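Local coordinates for uncharacterized protein (Deinococcus radiodurans, PDB 3GG7) that is of unknown function but binds manganese and belongs to the TatD-type metal-dependent hydrolases, so it probably cleaves ester bonds, at residues 155-160 against 180-185. Residues are numbered along the deposited sequence; the frame is centred on the assembly and turned at random.
With SO4 (sulfate ion), chain D.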
loop_
_atom_site.group_PDB
_atom_site.type_symbol
_atom_site.label_atom_id
_atom_site.label_comp_id
_atom_site.label_asym_id
_atom_site.label_seq_id
_atom_site.Cartn_x
_atom_site.Cartn_y
_atom_site.Cartn_z
ATOM N N THR A 155 -19.348 -1.891 6.855
ATOM C CA THR A 155 -19.999 -0.629 6.545
ATOM C C THR A 155 -19.032 0.359 5.902
ATOM O O THR A 155 -19.337 0.975 4.888
ATOM C CB THR A 155 -20.580 0.057 7.795
ATOM O OG1 THR A 155 -21.527 -0.818 8.408
ATOM C CG2 THR A 155 -21.273 1.366 7.422
ATOM N N GLU A 156 -17.871 0.531 6.517
ATOM C CA GLU A 156 -16.874 1.446 5.965
ATOM C C GLU A 156 -16.288 0.953 4.632
ATOM O O GLU A 156 -15.944 1.771 3.765
ATOM C CB GLU A 156 -15.753 1.679 6.991
ATOM C CG GLU A 156 -16.175 2.580 8.137
ATOM C CD GLU A 156 -15.326 2.417 9.381
ATOM O OE1 GLU A 156 -15.164 1.273 9.856
ATOM O OE2 GLU A 156 -14.832 3.439 9.889
ATOM N N LEU A 157 -16.170 -0.360 4.482
ATOM C CA LEU A 157 -15.675 -0.961 3.248
ATOM C C LEU A 157 -16.628 -0.653 2.093
ATOM O O LEU A 157 -16.193 -0.275 0.997
ATOM C CB LEU A 157 -15.484 -2.470 3.412
ATOM C CG LEU A 157 -15.143 -3.250 2.137
ATOM C CD1 LEU A 157 -13.950 -2.624 1.448
ATOM C CD2 LEU A 157 -14.904 -4.710 2.468
ATOM N N ARG A 158 -17.936 -0.796 2.343
ATOM C CA ARG A 158 -18.934 -0.477 1.329
ATOM C C ARG A 158 -18.769 0.971 0.895
ATOM O O ARG A 158 -18.802 1.281 -0.281
ATOM C CB ARG A 158 -20.358 -0.751 1.847
ATOM N N ARG A 159 -18.533 1.864 1.850
ATOM C CA ARG A 159 -18.311 3.266 1.515
ATOM C C ARG A 159 -17.021 3.473 0.699
ATOM O O ARG A 159 -16.993 4.252 -0.258
ATOM C CB ARG A 159 -18.249 4.132 2.778
ATOM C CG ARG A 159 -18.090 5.595 2.499
ATOM C CD ARG A 159 -17.983 6.448 3.767
ATOM N NE ARG A 159 -17.625 7.806 3.405
ATOM C CZ ARG A 159 -16.952 8.664 4.180
ATOM N NH1 ARG A 159 -16.524 8.316 5.385
ATOM N NH2 ARG A 159 -16.687 9.862 3.713
ATOM N N ALA A 160 -15.945 2.815 1.115
ATOM C CA ALA A 160 -14.701 2.910 0.360
ATOM C C ALA A 160 -14.883 2.473 -1.098
ATOM O O ALA A 160 -14.396 3.121 -2.020
ATOM C CB ALA A 160 -13.650 2.061 1.039
ATOM N N ALA A 180 -11.661 -12.582 5.459
ATOM C CA ALA A 180 -12.308 -13.271 4.344
ATOM C C ALA A 180 -13.657 -12.645 4.035
ATOM O O ALA A 180 -14.046 -12.515 2.866
ATOM C CB ALA A 180 -12.436 -14.775 4.642
ATOM N N ALA A 181 -14.367 -12.220 5.081
ATOM C CA ALA A 181 -15.639 -11.538 4.901
ATOM C C ALA A 181 -15.476 -10.185 4.223
ATOM O O ALA A 181 -16.289 -9.801 3.387
ATOM C CB ALA A 181 -16.348 -11.373 6.255
ATOM N N LEU A 182 -14.432 -9.451 4.589
ATOM C CA LEU A 182 -14.143 -8.191 3.919
ATOM C C LEU A 182 -13.823 -8.432 2.432
ATOM O O LEU A 182 -14.341 -7.772 1.556
ATOM C CB LEU A 182 -12.986 -7.462 4.630
ATOM C CG LEU A 182 -13.283 -6.800 5.989
ATOM C CD1 LEU A 182 -11.989 -6.377 6.694
ATOM C CD2 LEU A 182 -14.201 -5.613 5.764
ATOM N N ILE A 183 -12.964 -9.403 2.165
ATOM C CA ILE A 183 -12.595 -9.747 0.777
ATOM C C ILE A 183 -13.813 -10.110 -0.080
ATOM O O ILE A 183 -13.929 -9.664 -1.217
ATOM C CB ILE A 183 -11.526 -10.872 0.770
ATOM C CG1 ILE A 183 -10.186 -10.343 1.337
ATOM C CG2 ILE A 183 -11.350 -11.456 -0.651
ATOM C CD1 ILE A 183 -9.133 -11.421 1.624
ATOM N N ARG A 184 -14.761 -10.863 0.487
ATOM C CA ARG A 184 -15.978 -11.216 -0.261
ATOM C C ARG A 184 -16.827 -10.014 -0.718
ATOM O O ARG A 184 -17.521 -10.096 -1.745
ATOM C CB ARG A 184 -16.842 -12.208 0.523
ATOM C CG ARG A 184 -16.211 -13.566 0.629
ATOM C CD ARG A 184 -17.171 -14.593 1.171
ATOM N NE ARG A 184 -16.417 -15.610 1.894
ATOM C CZ ARG A 184 -16.198 -15.609 3.205
ATOM N NH1 ARG A 184 -16.705 -14.666 3.998
ATOM N NH2 ARG A 184 -15.478 -16.583 3.732
ATOM N N SER A 185 -16.759 -8.895 0.008
ATOM C CA SER A 185 -17.454 -7.668 -0.395
ATOM C C SER A 185 -16.725 -6.794 -1.441
ATOM O O SER A 185 -17.317 -5.877 -2.034
ATOM C CB SER A 185 -17.798 -6.839 0.842
ATOM O OG SER A 185 -18.754 -7.545 1.608
HETATM S S SO4 D . -19.557 -4.160 10.509
HETATM O O1 SO4 D . -20.495 -5.176 10.996
HETATM O O2 SO4 D . -18.275 -4.818 10.234
HETATM O O3 SO4 D . -20.075 -3.471 9.334
HETATM O O4 SO4 D . -19.312 -3.186 11.578
#
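Leu157 reaches from helix 154-162 to helix 177-185 and meets Leu182 and Ser185 chiefly with one methyl. Its CB points at the neighbouring helix and already lies 4.1 Å from CD2 of Leu182. With CG anti to the backbone N (chi1 172°), the side chain extends across the gap and its two methyls part company. Leu157 CD2 carries the contact. It lies 3.5 Å from CD2 of Leu182, tighter than usual for two methyl carbons. The Leu182 carbonyl O is 3.2 Å from Leu157 CD2, and CB of Ser185 touches Leu157 CD2 at 3.9 Å. The methyl of Leu157 is thus bounded within segment 180-185 by a leucine branch, a backbone oxygen and a serine CB. That same carbonyl O accepts a weak hydrogen bond from Ser185 N. Leu182 starts off less directly, but its CD2 branch turns back to the contact and the two leucines pass at a slant. Leucine suits both places because a branched side chain can give one methyl to the neighbouring helix while the residue also touches other parts of the core: both touch Tyr150, and Leu157 reaches Phe167 of strand 166-169. At the exposed margin the short Ser185 offers only its CB to the methyl, its hydroxyl taking no part in this contact.

At the start of the first helix, a sulfate, probably from the crystallisation liquor, takes a hydrogen bond from Thr155 N to O3 (3.0 Å, 156°). Thr155 OG1, set beside its own backbone N, donates to sulfate O3 at 3.2 Å, and Val154 N binds the ion too.

These are outer helices on the sequence either side of strand 166-169, in the TIM-barrel-like fold, and since only apolar and methyl-to-carbonyl contacts join these segments, shape and exclusion of water, rather than directed polar bonds, probably hold them together here.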